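Local coordinates for LP04448p (Drosophila melanogaster, PDB 2QK2), which probably binds tubulin through its TOG domains and, as a member of the XMAP215/Dis1 family, tracks growing microtubule plus ends, at residues K90-L104 with A121-Q134. Numbering follows the deposited sequence.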
loop_
_atom_site.group_PDB
_atom_site.type_symbol
_atom_site.label_atom_id
_atom_site.label_comp_id
_atom_site.label_asym_id
_atom_site.label_seq_id
_atom_site.Cartn_x
_atom_site.Cartn_y
_atom_site.Cartn_z
ATOM N N LYS A 90 10.475 -2.556 -9.640
ATOM C CA LYS A 90 10.625 -3.971 -9.298
ATOM C C LYS A 90 11.857 -4.260 -8.451
ATOM O O LYS A 90 11.923 -5.295 -7.789
ATOM C CB LYS A 90 10.676 -4.829 -10.566
ATOM C CG LYS A 90 9.436 -4.719 -11.446
ATOM C CD LYS A 90 8.215 -5.350 -10.804
ATOM C CE LYS A 90 6.991 -5.173 -11.693
ATOM N NZ LYS A 90 7.218 -5.714 -13.067
ATOM N N ARG A 91 12.838 -3.360 -8.478
ATOM C CA ARG A 91 14.050 -3.543 -7.682
ATOM C C ARG A 91 13.726 -3.473 -6.186
ATOM O O ARG A 91 14.584 -3.746 -5.348
ATOM C CB ARG A 91 15.098 -2.468 -8.012
ATOM C CG ARG A 91 16.008 -2.753 -9.209
ATOM C CD ARG A 91 15.441 -2.248 -10.529
ATOM N NE ARG A 91 15.187 -0.804 -10.535
ATOM C CZ ARG A 91 16.107 0.138 -10.327
ATOM N NH1 ARG A 91 17.371 -0.191 -10.085
ATOM N NH2 ARG A 91 15.758 1.419 -10.359
ATOM N N PHE A 92 12.489 -3.112 -5.851
ATOM C CA PHE A 92 12.084 -3.007 -4.447
ATOM C C PHE A 92 11.488 -4.310 -3.918
ATOM O O PHE A 92 11.314 -4.476 -2.708
ATOM C CB PHE A 92 11.053 -1.871 -4.271
ATOM C CG PHE A 92 10.824 -1.474 -2.828
ATOM C CD1 PHE A 92 11.656 -0.540 -2.207
ATOM C CD2 PHE A 92 9.805 -2.066 -2.079
ATOM C CE1 PHE A 92 11.479 -0.203 -0.856
ATOM C CE2 PHE A 92 9.620 -1.739 -0.732
ATOM C CZ PHE A 92 10.459 -0.805 -0.118
ATOM N N SER A 93 11.199 -5.243 -4.826
ATOM C CA SER A 93 10.567 -6.513 -4.466
ATOM C C SER A 93 11.084 -7.218 -3.219
ATOM O O SER A 93 10.293 -7.734 -2.429
ATOM C CB SER A 93 10.606 -7.489 -5.653
ATOM O OG SER A 93 11.927 -7.909 -5.945
ATOM N N ASN A 94 12.399 -7.251 -3.030
ATOM C CA ASN A 94 12.954 -7.932 -1.862
ATOM C C ASN A 94 12.634 -7.307 -0.506
ATOM O O ASN A 94 12.762 -7.974 0.516
ATOM C CB ASN A 94 14.473 -8.085 -2.000
ATOM C CG ASN A 94 14.858 -9.263 -2.877
ATOM O OD1 ASN A 94 14.316 -10.362 -2.730
ATOM N ND2 ASN A 94 15.800 -9.044 -3.790
ATOM N N TYR A 95 12.219 -6.044 -0.495
ATOM C CA TYR A 95 11.888 -5.362 0.760
ATOM C C TYR A 95 10.379 -5.326 1.018
ATOM O O TYR A 95 9.938 -5.089 2.145
ATOM C CB TYR A 95 12.418 -3.924 0.739
ATOM C CG TYR A 95 13.857 -3.801 0.286
ATOM C CD1 TYR A 95 14.167 -3.261 -0.961
ATOM C CD2 TYR A 95 14.907 -4.248 1.092
ATOM C CE1 TYR A 95 15.491 -3.170 -1.399
ATOM C CE2 TYR A 95 16.240 -4.162 0.663
ATOM C CZ TYR A 95 16.522 -3.622 -0.582
ATOM O OH TYR A 95 17.827 -3.521 -1.016
ATOM N N ALA A 96 9.598 -5.575 -0.029
ATOM C CA ALA A 96 8.136 -5.531 0.043
ATOM C C ALA A 96 7.434 -6.306 1.163
ATOM O O ALA A 96 6.677 -5.723 1.940
ATOM C CB ALA A 96 7.545 -5.942 -1.311
ATOM N N SER A 97 7.671 -7.609 1.252
ATOM C CA SER A 97 7.004 -8.426 2.262
ATOM C C SER A 97 7.107 -7.957 3.713
ATOM O O SER A 97 6.150 -8.099 4.480
ATOM C CB SER A 97 7.478 -9.874 2.161
ATOM O OG SER A 97 7.093 -10.419 0.912
ATOM N N ALA A 98 8.256 -7.414 4.100
ATOM C CA ALA A 98 8.429 -6.944 5.470
ATOM C C ALA A 98 7.722 -5.600 5.691
ATOM O O ALA A 98 7.318 -5.282 6.810
ATOM C CB ALA A 98 9.918 -6.826 5.800
ATOM N N CYS A 99 7.554 -4.828 4.621
ATOM C CA CYS A 99 6.893 -3.529 4.716
ATOM C C CYS A 99 5.370 -3.598 4.813
ATOM O O CYS A 99 4.765 -2.887 5.611
ATOM C CB CYS A 99 7.243 -2.656 3.507
ATOM S SG CYS A 99 8.929 -2.018 3.456
ATOM N N VAL A 100 4.755 -4.445 3.991
ATOM C CA VAL A 100 3.296 -4.553 3.940
ATOM C C VAL A 100 2.573 -4.677 5.286
ATOM O O VAL A 100 1.689 -3.875 5.589
ATOM C CB VAL A 100 2.868 -5.703 2.985
ATOM C CG1 VAL A 100 1.363 -5.955 3.087
ATOM C CG2 VAL A 100 3.234 -5.328 1.543
ATOM N N PRO A 101 2.928 -5.678 6.106
ATOM C CA PRO A 101 2.275 -5.850 7.409
ATOM C C PRO A 101 2.373 -4.610 8.309
ATOM O O PRO A 101 1.400 -4.227 8.956
ATOM C CB PRO A 101 3.015 -7.046 8.010
ATOM C CG PRO A 101 3.400 -7.840 6.802
ATOM C CD PRO A 101 3.873 -6.776 5.845
ATOM N N SER A 102 3.554 -3.994 8.346
ATOM C CA SER A 102 3.782 -2.806 9.172
ATOM C C SER A 102 2.926 -1.633 8.722
ATOM O O SER A 102 2.338 -0.928 9.544
ATOM C CB SER A 102 5.258 -2.391 9.122
ATOM O OG SER A 102 6.099 -3.460 9.511
ATOM N N LEU A 103 2.872 -1.414 7.415
ATOM C CA LEU A 103 2.076 -0.322 6.873
ATOM C C LEU A 103 0.586 -0.515 7.169
ATOM O O LEU A 103 -0.087 0.419 7.619
ATOM C CB LEU A 103 2.308 -0.199 5.366
ATOM C CG LEU A 103 3.689 0.356 4.984
ATOM C CD1 LEU A 103 3.930 0.182 3.492
ATOM C CD2 LEU A 103 3.772 1.836 5.374
ATOM N N LEU A 104 0.072 -1.719 6.925
ATOM C CA LEU A 104 -1.344 -2.004 7.168
ATOM C C LEU A 104 -1.739 -1.751 8.624
ATOM O O LEU A 104 -2.762 -1.122 8.896
ATOM C CB LEU A 104 -1.676 -3.452 6.787
ATOM C CG LEU A 104 -1.627 -3.772 5.288
ATOM C CD1 LEU A 104 -1.811 -5.269 5.066
ATOM C CD2 LEU A 104 -2.698 -2.977 4.560
ATOM N N ALA A 121 2.547 4.887 0.101
ATOM C CA ALA A 121 3.621 3.941 0.355
ATOM C C ALA A 121 3.225 2.508 0.041
ATOM O O ALA A 121 3.917 1.829 -0.718
ATOM C CB ALA A 121 4.090 4.047 1.810
ATOM N N ILE A 122 2.119 2.037 0.608
ATOM C CA ILE A 122 1.731 0.660 0.346
ATOM C C ILE A 122 1.367 0.432 -1.122
ATOM O O ILE A 122 1.599 -0.654 -1.656
ATOM C CB ILE A 122 0.586 0.190 1.295
ATOM C CG1 ILE A 122 0.522 -1.340 1.287
ATOM C CG2 ILE A 122 -0.754 0.776 0.870
ATOM C CD1 ILE A 122 -0.315 -1.915 2.398
ATOM N N ASP A 123 0.831 1.456 -1.785
ATOM C CA ASP A 123 0.476 1.326 -3.197
ATOM C C ASP A 123 1.739 1.195 -4.067
ATOM O O ASP A 123 1.805 0.347 -4.965
ATOM C CB ASP A 123 -0.352 2.534 -3.664
ATOM C CG ASP A 123 -1.799 2.508 -3.138
ATOM O OD1 ASP A 123 -2.183 1.546 -2.436
ATOM O OD2 ASP A 123 -2.554 3.457 -3.434
ATOM N N ALA A 124 2.738 2.032 -3.800
ATOM C CA ALA A 124 3.980 1.987 -4.561
ATOM C C ALA A 124 4.671 0.648 -4.324
ATOM O O ALA A 124 5.234 0.059 -5.238
ATOM C CB ALA A 124 4.895 3.143 -4.142
ATOM N N ILE A 125 4.606 0.158 -3.094
ATOM C CA ILE A 125 5.228 -1.109 -2.753
ATOM C C ILE A 125 4.520 -2.277 -3.434
ATOM O O ILE A 125 5.165 -3.234 -3.882
ATOM C CB ILE A 125 5.247 -1.304 -1.224
ATOM C CG1 ILE A 125 6.173 -0.251 -0.599
ATOM C CG2 ILE A 125 5.709 -2.718 -0.871
ATOM C CD1 ILE A 125 6.318 -0.359 0.901
ATOM N N TYR A 126 3.195 -2.194 -3.533
ATOM C CA TYR A 126 2.423 -3.255 -4.179
ATOM C C TYR A 126 2.905 -3.502 -5.608
ATOM O O TYR A 126 2.975 -4.644 -6.062
ATOM C CB TYR A 126 0.933 -2.899 -4.212
ATOM C CG TYR A 126 0.108 -3.923 -4.957
ATOM C CD1 TYR A 126 -0.059 -5.209 -4.447
ATOM C CD2 TYR A 126 -0.459 -3.626 -6.199
ATOM C CE1 TYR A 126 -0.763 -6.184 -5.154
ATOM C CE2 TYR A 126 -1.171 -4.595 -6.919
ATOM C CZ TYR A 126 -1.314 -5.873 -6.387
ATOM O OH TYR A 126 -1.984 -6.856 -7.092
ATOM N N ALA A 127 3.231 -2.421 -6.306
ATOM C CA ALA A 127 3.699 -2.487 -7.682
ATOM C C ALA A 127 4.916 -3.396 -7.857
ATOM O O ALA A 127 5.155 -3.916 -8.950
ATOM C CB ALA A 127 4.021 -1.079 -8.183
ATOM N N SER A 128 5.674 -3.597 -6.783
ATOM C CA SER A 128 6.870 -4.434 -6.835
ATOM C C SER A 128 6.601 -5.865 -6.401
ATOM O O SER A 128 7.500 -6.701 -6.424
ATOM C CB SER A 128 7.959 -3.853 -5.933
ATOM O OG SER A 128 7.671 -4.109 -4.563
ATOM N N THR A 129 5.375 -6.158 -5.994
ATOM C CA THR A 129 5.055 -7.503 -5.536
ATOM C C THR A 129 3.693 -7.941 -6.094
ATOM O O THR A 129 3.330 -7.531 -7.197
ATOM C CB THR A 129 5.105 -7.542 -3.979
ATOM O OG1 THR A 129 4.866 -8.873 -3.508
ATOM C CG2 THR A 129 4.087 -6.581 -3.381
ATOM N N SER A 130 2.944 -8.765 -5.364
ATOM C CA SER A 130 1.636 -9.218 -5.856
ATOM C C SER A 130 0.719 -9.645 -4.721
ATOM O O SER A 130 1.176 -9.866 -3.596
ATOM C CB SER A 130 1.814 -10.405 -6.803
ATOM O OG SER A 130 2.255 -11.549 -6.084
ATOM N N LEU A 131 -0.576 -9.769 -5.014
ATOM C CA LEU A 131 -1.530 -10.191 -3.992
ATOM C C LEU A 131 -1.210 -11.621 -3.567
ATOM O O LEU A 131 -1.350 -11.978 -2.399
ATOM C CB LEU A 131 -2.973 -10.119 -4.513
ATOM C CG LEU A 131 -3.588 -8.749 -4.817
ATOM C CD1 LEU A 131 -5.005 -8.946 -5.347
ATOM C CD2 LEU A 131 -3.608 -7.878 -3.563
ATOM N N GLU A 132 -0.777 -12.441 -4.521
ATOM C CA GLU A 132 -0.433 -13.827 -4.224
ATOM C C GLU A 132 0.669 -13.856 -3.162
ATOM O O GLU A 132 0.577 -14.590 -2.174
ATOM C CB GLU A 132 0.041 -14.533 -5.503
ATOM C CG GLU A 132 0.471 -15.994 -5.331
ATOM C CD GLU A 132 -0.648 -16.910 -4.843
ATOM O OE1 GLU A 132 -1.757 -16.892 -5.425
ATOM O OE2 GLU A 132 -0.415 -17.666 -3.877
ATOM N N ALA A 133 1.696 -13.034 -3.356
ATOM C CA ALA A 133 2.814 -12.977 -2.416
ATOM C C ALA A 133 2.444 -12.373 -1.060
ATOM O O ALA A 133 2.980 -12.780 -0.027
ATOM C CB ALA A 133 3.966 -12.191 -3.030
ATOM N N GLN A 134 1.519 -11.418 -1.057
ATOM C CA GLN A 134 1.122 -10.748 0.181
ATOM C C GLN A 134 -0.205 -11.195 0.789
ATOM O O GLN A 134 -0.665 -10.595 1.760
ATOM C CB GLN A 134 1.054 -9.238 -0.060
ATOM C CG GLN A 134 2.314 -8.634 -0.656
ATOM C CD GLN A 134 3.543 -8.960 0.162
ATOM O OE1 GLN A 134 3.513 -8.883 1.388
ATOM N NE2 GLN A 134 4.634 -9.321 -0.510
HETATM O O HOH W 1 3.833 -9.582 3.720
HETATM O O HOH W 2 5.386 -12.983 1.465
#
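Ile125 is a knob that fits into a hole on helix 93-104 formed by Ala96, Cys99, Val100 and Leu103. Its two branches divide the work. CG2 rests on Ala96 CB at 3.7 Å. CG1, anti to the carbonyl carbon (chi1 -66°), carries CD1 out to meet Leu103 CD1 tip to tip at 3.6 Å. CG1 also lies 3.8 Å from Phe92 CE2. One turn earlier, Ile122 CD1 meets Leu104 CD2 at 3.4 Å, a tight fit between side chains that cross at about a right angle.

At the edge of the Phe92 ring, near its plane, sits Ser128 OG. This hydroxyl donates to Ile125 O at 2.7 Å, on a lone pair in the carbonyl plane. Ser128 N bonds to the same oxygen.

Gln134 supplies the polar link. Its bent chain brings the amide to helix 93-104. NE2 donates to Ser97 OG (3.0 Å, 168°) and to Thr129 OG1, both close to the amide plane. OE1 lies 3.6 Å from Val100 CG2 and accepts from a water that also donates to Ser97 O. With an alanine in place of Gln134, Ser97 OG and Thr129 OG1 would probably lose the donor they share and a gap would open beside Val100.

Helix segments 93-104 and 121-126 run roughly antiparallel, at 145°, as neighbours in a HEAT-repeat array. Helix 55-67 touches Phe92 and Cys99, and helix 71-88 packs on Phe92 and Ile125. Ser137, on the same helix as Gln134, extends the contact to Val100. Further along the array, Phe156 of helix 147-161 meets Ile122.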